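Local coordinates for Phi class glutathione transferase GSTF1 (Populus tremula x Populus tremuloides, PDB 4RI6), which probably catalyses the conjugation of glutathione to electrophilic substrates, displacing a halide, as a detoxifying transferase of the Phi class, at residues V5-V19 against V56-R70. Sequence-based numbering, arbitrary orientation.
Sequences VTIYGPPLSTAVSRV and VPAFKDESITLFESR. With GSH (glutathione), chain C.
With CG swung opposite the backbone N (chi1 178°) and a bend at its third torsion, Arg18 brings its guanidinium to Ser69, while Arg70, CG beside its own N, reaches over to lie flat on the Arg18 guanidinium. This is the glutathione site of a thioredoxin-fold domain, where strand 5-8 pairs antiparallel with strand 58-60 and helices 14-25 and 69-79 follow. The stacked guanidinium centres are 3.8 Å apart; Asp106 forms a salt bridge with Arg70 and a long, weak ion pair with Arg18, probably easing the closeness of like charges, and Ser168 takes Arg18 NE. NH1 of Arg18 gives a bent bond (141°) to Ser69 OG, itself a donor to glutathione O11 at 2.6 Å. A leucine in place of Arg18 would probably leave the Arg70 guanidinium without its stacking mate and Ser69 OG without the donor that helps fix its rotation. Pro57, the cis-proline characteristic of the fold, packs its ring against helix 14-25: CD meets Ala15 CB at 3.5 Å and CG meets Val19 CG2. Val56, just before the cis bond, donates from N to glutathione O2 and accepts from N2 at its O. In the sheet, Thr6 and Lys60 exchange two nearly straight backbone bonds. On the face carrying Ile7, the Phe59 ring meets Ile7 CD1 at CD2. On the other face, the extended Lys60 chain crosses Tyr8 obliquely, its NZ weakly bonded to Tyr8 OH at 3.1 Å. Ser13 OG caps helix 14-25 through Val16 N (3.1 Å, 176°) and lies 3.2 Å from glutathione SG2.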
loop_
_atom_site.group_PDB
_atom_site.type_symbol
_atom_site.label_atom_id
_atom_site.label_comp_id
_atom_site.label_asym_id
_atom_site.label_seq_id
_atom_site.Cartn_x
_atom_site.Cartn_y
_atom_site.Cartn_z
ATOM N N VAL A 5 -0.287 -24.001 -4.720
ATOM C CA VAL A 5 -0.853 -23.083 -3.760
ATOM C C VAL A 5 -2.319 -22.918 -4.091
ATOM O O VAL A 5 -2.742 -23.239 -5.184
ATOM C CB VAL A 5 -0.158 -21.723 -3.766
ATOM C CG1 VAL A 5 1.349 -21.908 -3.593
ATOM C CG2 VAL A 5 -0.493 -20.922 -5.029
ATOM N N THR A 6 -3.081 -22.435 -3.118
ATOM C CA THR A 6 -4.515 -22.235 -3.250
ATOM C C THR A 6 -4.834 -20.741 -3.249
ATOM O O THR A 6 -4.421 -20.024 -2.346
ATOM C CB THR A 6 -5.252 -22.916 -2.096
ATOM O OG1 THR A 6 -4.945 -24.322 -2.089
ATOM C CG2 THR A 6 -6.751 -22.716 -2.203
ATOM N N ILE A 7 -5.577 -20.288 -4.253
ATOM C CA ILE A 7 -6.001 -18.894 -4.359
ATOM C C ILE A 7 -7.519 -18.842 -4.353
ATOM O O ILE A 7 -8.157 -19.639 -5.035
ATOM C CB ILE A 7 -5.476 -18.230 -5.654
ATOM C CG1 ILE A 7 -3.969 -18.448 -5.794
ATOM C CG2 ILE A 7 -5.856 -16.759 -5.700
ATOM C CD1 ILE A 7 -3.146 -17.812 -4.735
ATOM N N TYR A 8 -8.085 -17.893 -3.613
ATOM C CA TYR A 8 -9.531 -17.706 -3.522
ATOM C C TYR A 8 -9.973 -16.458 -4.265
ATOM O O TYR A 8 -9.457 -15.355 -4.000
ATOM C CB TYR A 8 -9.984 -17.568 -2.061
ATOM C CG TYR A 8 -9.843 -18.812 -1.236
ATOM C CD1 TYR A 8 -8.616 -19.216 -0.749
ATOM C CD2 TYR A 8 -10.951 -19.586 -0.941
ATOM C CE1 TYR A 8 -8.498 -20.364 0.019
ATOM C CE2 TYR A 8 -10.848 -20.724 -0.175
ATOM C CZ TYR A 8 -9.620 -21.115 0.295
ATOM O OH TYR A 8 -9.519 -22.255 1.059
ATOM N N GLY A 9 -10.945 -16.615 -5.154
ATOM C CA GLY A 9 -11.586 -15.475 -5.789
ATOM C C GLY A 9 -11.724 -15.612 -7.298
ATOM O O GLY A 9 -11.102 -16.479 -7.902
ATOM N N PRO A 10 -12.520 -14.729 -7.922
ATOM C CA PRO A 10 -12.751 -14.774 -9.375
ATOM C C PRO A 10 -11.708 -14.003 -10.174
ATOM O O PRO A 10 -11.259 -12.957 -9.742
ATOM C CB PRO A 10 -14.110 -14.111 -9.522
ATOM C CG PRO A 10 -14.114 -13.078 -8.430
ATOM C CD PRO A 10 -13.302 -13.659 -7.282
ATOM N N PRO A 11 -11.352 -14.495 -11.359
ATOM C CA PRO A 11 -10.374 -13.721 -12.125
ATOM C C PRO A 11 -10.864 -12.337 -12.595
ATOM O O PRO A 11 -10.023 -11.497 -12.897
ATOM C CB PRO A 11 -10.056 -14.633 -13.306
ATOM C CG PRO A 11 -10.966 -15.752 -13.245
ATOM C CD PRO A 11 -11.599 -15.826 -11.931
ATOM N N LEU A 12 -12.159 -12.056 -12.595
ATOM C CA LEU A 12 -12.616 -10.693 -12.937
ATOM C C LEU A 12 -12.174 -9.672 -11.889
ATOM O O LEU A 12 -12.133 -8.474 -12.160
ATOM C CB LEU A 12 -14.149 -10.637 -13.106
ATOM C CG LEU A 12 -15.025 -11.029 -11.900
ATOM C CD1 LEU A 12 -15.228 -9.880 -10.914
ATOM C CD2 LEU A 12 -16.369 -11.542 -12.368
ATOM N N SER A 13 -11.813 -10.135 -10.694
ATOM C CA SER A 13 -11.363 -9.213 -9.658
ATOM C C SER A 13 -9.958 -8.691 -9.951
ATOM O O SER A 13 -9.051 -9.445 -10.280
ATOM C CB SER A 13 -11.374 -9.893 -8.278
ATOM O OG SER A 13 -10.373 -9.328 -7.421
ATOM N N THR A 14 -9.772 -7.396 -9.790
ATOM C CA THR A 14 -8.461 -6.798 -10.049
ATOM C C THR A 14 -7.404 -7.322 -9.099
ATOM O O THR A 14 -6.292 -7.618 -9.517
ATOM C CB THR A 14 -8.517 -5.279 -9.938
ATOM O OG1 THR A 14 -9.138 -4.927 -8.698
ATOM C CG2 THR A 14 -9.317 -4.691 -11.081
ATOM N N ALA A 15 -7.753 -7.429 -7.816
ATOM C CA ALA A 15 -6.798 -7.920 -6.833
ATOM C C ALA A 15 -6.462 -9.397 -7.043
ATOM O O ALA A 15 -5.323 -9.809 -6.873
ATOM C CB ALA A 15 -7.324 -7.679 -5.423
ATOM N N VAL A 16 -7.446 -10.209 -7.400
ATOM C CA VAL A 16 -7.149 -11.593 -7.784
ATOM C C VAL A 16 -6.220 -11.632 -9.016
ATOM O O VAL A 16 -5.273 -12.406 -9.074
ATOM C CB VAL A 16 -8.449 -12.396 -8.095
ATOM C CG1 VAL A 16 -8.115 -13.799 -8.632
ATOM C CG2 VAL A 16 -9.344 -12.492 -6.841
ATOM N N SER A 17 -6.511 -10.798 -10.003
ATOM C CA SER A 17 -5.717 -10.749 -11.231
ATOM C C SER A 17 -4.255 -10.412 -10.963
ATOM O O SER A 17 -3.353 -10.950 -11.605
ATOM C CB SER A 17 -6.312 -9.727 -12.215
ATOM O OG SER A 17 -7.505 -10.231 -12.795
ATOM N N ARG A 18 -4.026 -9.516 -10.015
ATOM C CA ARG A 18 -2.680 -9.166 -9.595
ATOM C C ARG A 18 -1.948 -10.407 -9.102
ATOM O O ARG A 18 -0.803 -10.657 -9.468
ATOM C CB ARG A 18 -2.727 -8.092 -8.507
ATOM C CG ARG A 18 -1.368 -7.691 -7.974
ATOM C CD ARG A 18 -1.449 -6.598 -6.893
ATOM N NE ARG A 18 -1.935 -5.386 -7.519
ATOM C CZ ARG A 18 -3.167 -4.910 -7.445
ATOM N NH1 ARG A 18 -4.096 -5.494 -6.694
ATOM N NH2 ARG A 18 -3.463 -3.828 -8.138
ATOM N N VAL A 19 -2.616 -11.207 -8.286
ATOM C CA VAL A 19 -1.976 -12.403 -7.768
ATOM C C VAL A 19 -1.744 -13.443 -8.873
ATOM O O VAL A 19 -0.677 -14.064 -8.938
ATOM C CB VAL A 19 -2.807 -13.006 -6.610
ATOM C CG1 VAL A 19 -2.279 -14.363 -6.197
ATOM C CG2 VAL A 19 -2.798 -12.069 -5.427
ATOM N N VAL A 56 -11.549 -10.434 -1.620
ATOM C CA VAL A 56 -10.702 -11.384 -2.324
ATOM C C VAL A 56 -9.490 -10.644 -2.865
ATOM O O VAL A 56 -9.588 -9.492 -3.194
ATOM C CB VAL A 56 -11.473 -12.094 -3.463
ATOM C CG1 VAL A 56 -12.585 -12.973 -2.872
ATOM C CG2 VAL A 56 -12.064 -11.103 -4.447
ATOM N N PRO A 57 -8.350 -11.323 -3.001
ATOM C CA PRO A 57 -8.123 -12.748 -2.804
ATOM C C PRO A 57 -7.670 -13.135 -1.414
ATOM O O PRO A 57 -7.317 -12.292 -0.595
ATOM C CB PRO A 57 -6.999 -13.036 -3.799
ATOM C CG PRO A 57 -6.182 -11.833 -3.726
ATOM C CD PRO A 57 -7.162 -10.687 -3.618
ATOM N N ALA A 58 -7.673 -14.440 -1.180
ATOM C CA ALA A 58 -6.912 -15.041 -0.094
ATOM C C ALA A 58 -5.986 -16.095 -0.690
ATOM O O ALA A 58 -6.232 -16.614 -1.787
ATOM C CB ALA A 58 -7.834 -15.639 0.963
ATOM N N PHE A 59 -4.934 -16.412 0.049
ATOM C CA PHE A 59 -3.889 -17.313 -0.378
ATOM C C PHE A 59 -3.644 -18.351 0.714
ATOM O O PHE A 59 -3.600 -17.993 1.899
ATOM C CB PHE A 59 -2.610 -16.512 -0.653
ATOM C CG PHE A 59 -1.393 -17.358 -0.822
ATOM C CD1 PHE A 59 -0.731 -17.880 0.269
ATOM C CD2 PHE A 59 -0.887 -17.612 -2.086
ATOM C CE1 PHE A 59 0.387 -18.674 0.103
ATOM C CE2 PHE A 59 0.238 -18.381 -2.254
ATOM C CZ PHE A 59 0.879 -18.913 -1.161
ATOM N N LYS A 60 -3.479 -19.621 0.322
ATOM C CA LYS A 60 -3.018 -20.677 1.227
ATOM C C LYS A 60 -1.934 -21.529 0.577
ATOM O O LYS A 60 -2.040 -21.890 -0.589
ATOM C CB LYS A 60 -4.161 -21.619 1.652
ATOM C CG LYS A 60 -5.334 -21.003 2.382
ATOM C CD LYS A 60 -6.288 -22.118 2.825
ATOM C CE LYS A 60 -7.538 -21.588 3.500
ATOM N NZ LYS A 60 -8.416 -22.692 3.936
ATOM N N ASP A 61 -0.890 -21.850 1.334
ATOM C CA ASP A 61 -0.036 -22.979 1.000
ATOM C C ASP A 61 0.183 -23.814 2.274
ATOM O O ASP A 61 -0.494 -23.582 3.274
ATOM C CB ASP A 61 1.285 -22.520 0.336
ATOM C CG ASP A 61 2.202 -21.721 1.255
ATOM O OD1 ASP A 61 2.003 -21.692 2.492
ATOM O OD2 ASP A 61 3.168 -21.128 0.728
ATOM N N GLU A 62 1.096 -24.783 2.233
ATOM C CA GLU A 62 1.290 -25.690 3.365
ATOM C C GLU A 62 1.704 -24.901 4.617
ATOM O O GLU A 62 1.467 -25.344 5.744
ATOM C CB GLU A 62 2.338 -26.779 3.030
ATOM C CG GLU A 62 2.088 -27.530 1.702
ATOM C CD GLU A 62 2.640 -28.975 1.665
ATOM O OE1 GLU A 62 1.904 -29.881 1.193
ATOM O OE2 GLU A 62 3.804 -29.205 2.087
ATOM N N SER A 63 2.271 -23.713 4.418
ATOM C CA SER A 63 2.954 -22.994 5.498
ATOM C C SER A 63 2.174 -21.824 6.089
ATOM O O SER A 63 2.355 -21.490 7.260
ATOM C CB SER A 63 4.303 -22.472 4.990
ATOM O OG SER A 63 5.158 -23.551 4.660
ATOM N N ILE A 64 1.330 -21.187 5.282
ATOM C CA ILE A 64 0.729 -19.914 5.678
ATOM C C ILE A 64 -0.552 -19.610 4.894
ATOM O O ILE A 64 -0.709 -20.021 3.728
ATOM C CB ILE A 64 1.761 -18.763 5.500
ATOM C CG1 ILE A 64 1.343 -17.495 6.240
ATOM C CG2 ILE A 64 1.994 -18.450 4.035
ATOM C CD1 ILE A 64 2.519 -16.512 6.485
ATOM N N THR A 65 -1.459 -18.897 5.558
ATOM C CA THR A 65 -2.623 -18.280 4.935
ATOM C C THR A 65 -2.409 -16.762 4.943
ATOM O O THR A 65 -2.068 -16.180 5.979
ATOM C CB THR A 65 -3.921 -18.655 5.671
ATOM O OG1 THR A 65 -4.145 -20.066 5.557
ATOM C CG2 THR A 65 -5.129 -17.924 5.096
ATOM N N LEU A 66 -2.606 -16.121 3.789
ATOM C CA LEU A 66 -2.337 -14.691 3.627
ATOM C C LEU A 66 -3.485 -14.001 2.922
ATOM O O LEU A 66 -4.135 -14.605 2.077
ATOM C CB LEU A 66 -1.052 -14.475 2.815
ATOM C CG LEU A 66 0.275 -14.816 3.496
ATOM C CD1 LEU A 66 1.399 -14.725 2.502
ATOM C CD2 LEU A 66 0.541 -13.905 4.675
ATOM N N PHE A 67 -3.727 -12.738 3.259
ATOM C CA PHE A 67 -4.582 -11.879 2.454
ATOM C C PHE A 67 -3.835 -10.585 2.087
ATOM O O PHE A 67 -2.685 -10.396 2.465
ATOM C CB PHE A 67 -5.906 -11.577 3.169
ATOM C CG PHE A 67 -5.753 -10.925 4.517
ATOM C CD1 PHE A 67 -5.729 -9.555 4.646
ATOM C CD2 PHE A 67 -5.682 -11.701 5.669
ATOM C CE1 PHE A 67 -5.599 -8.964 5.880
ATOM C CE2 PHE A 67 -5.566 -11.094 6.908
ATOM C CZ PHE A 67 -5.516 -9.721 7.000
ATOM N N GLU A 68 -4.531 -9.724 1.346
ATOM C CA GLU A 68 -4.013 -8.516 0.674
ATOM C C GLU A 68 -3.111 -8.902 -0.492
ATOM O O GLU A 68 -2.040 -9.455 -0.325
ATOM C CB GLU A 68 -3.283 -7.554 1.625
ATOM C CG GLU A 68 -4.254 -6.641 2.353
ATOM C CD GLU A 68 -4.946 -5.646 1.438
ATOM O OE1 GLU A 68 -4.539 -5.514 0.262
ATOM O OE2 GLU A 68 -5.895 -4.980 1.899
ATOM N N SER A 69 -3.586 -8.579 -1.682
ATOM C CA SER A 69 -2.912 -8.995 -2.903
ATOM C C SER A 69 -1.426 -8.670 -2.963
ATOM O O SER A 69 -0.638 -9.519 -3.359
ATOM C CB SER A 69 -3.624 -8.401 -4.132
ATOM O OG SER A 69 -3.615 -6.982 -4.173
ATOM N N ARG A 70 -1.018 -7.471 -2.563
ATOM C CA ARG A 70 0.384 -7.119 -2.694
ATOM C C ARG A 70 1.247 -7.870 -1.675
ATOM O O ARG A 70 2.393 -8.173 -1.966
ATOM C CB ARG A 70 0.576 -5.609 -2.588
ATOM C CG ARG A 70 -0.048 -4.863 -3.743
ATOM C CD ARG A 70 -0.148 -3.376 -3.495
ATOM N NE ARG A 70 -0.969 -2.708 -4.523
ATOM C CZ ARG A 70 -2.298 -2.659 -4.512
ATOM N NH1 ARG A 70 -3.001 -3.220 -3.528
ATOM N NH2 ARG A 70 -2.937 -2.024 -5.476
HETATM N N1 GSH C . -6.664 -4.342 -0.752
HETATM C CA1 GSH C . -7.206 -5.644 -1.100
HETATM C C1 GSH C . -6.254 -6.532 -1.875
HETATM O O11 GSH C . -5.476 -5.958 -2.611
HETATM O O12 GSH C . -6.240 -7.779 -1.746
HETATM C CB1 GSH C . -8.380 -5.273 -1.975
HETATM C CG1 GSH C . -9.375 -6.396 -1.949
HETATM C CD1 GSH C . -10.638 -5.960 -2.632
HETATM O OE1 GSH C . -11.130 -4.856 -2.497
HETATM N N2 GSH C . -11.162 -6.917 -3.365
HETATM C CA2 GSH C . -12.380 -6.847 -4.112
HETATM C C2 GSH C . -13.435 -7.551 -3.304
HETATM O O2 GSH C . -13.108 -8.513 -2.648
HETATM C CB2 GSH C . -12.074 -7.527 -5.453
HETATM S SG2 GSH C . -11.405 -6.378 -6.676
HETATM N N3 GSH C . -14.679 -7.063 -3.377
HETATM C CA3 GSH C . -15.808 -7.686 -2.722
HETATM C C3 GSH C . -16.125 -7.058 -1.390
HETATM O O31 GSH C . -15.377 -6.159 -0.951
HETATM O O32 GSH C . -17.129 -7.465 -0.775
#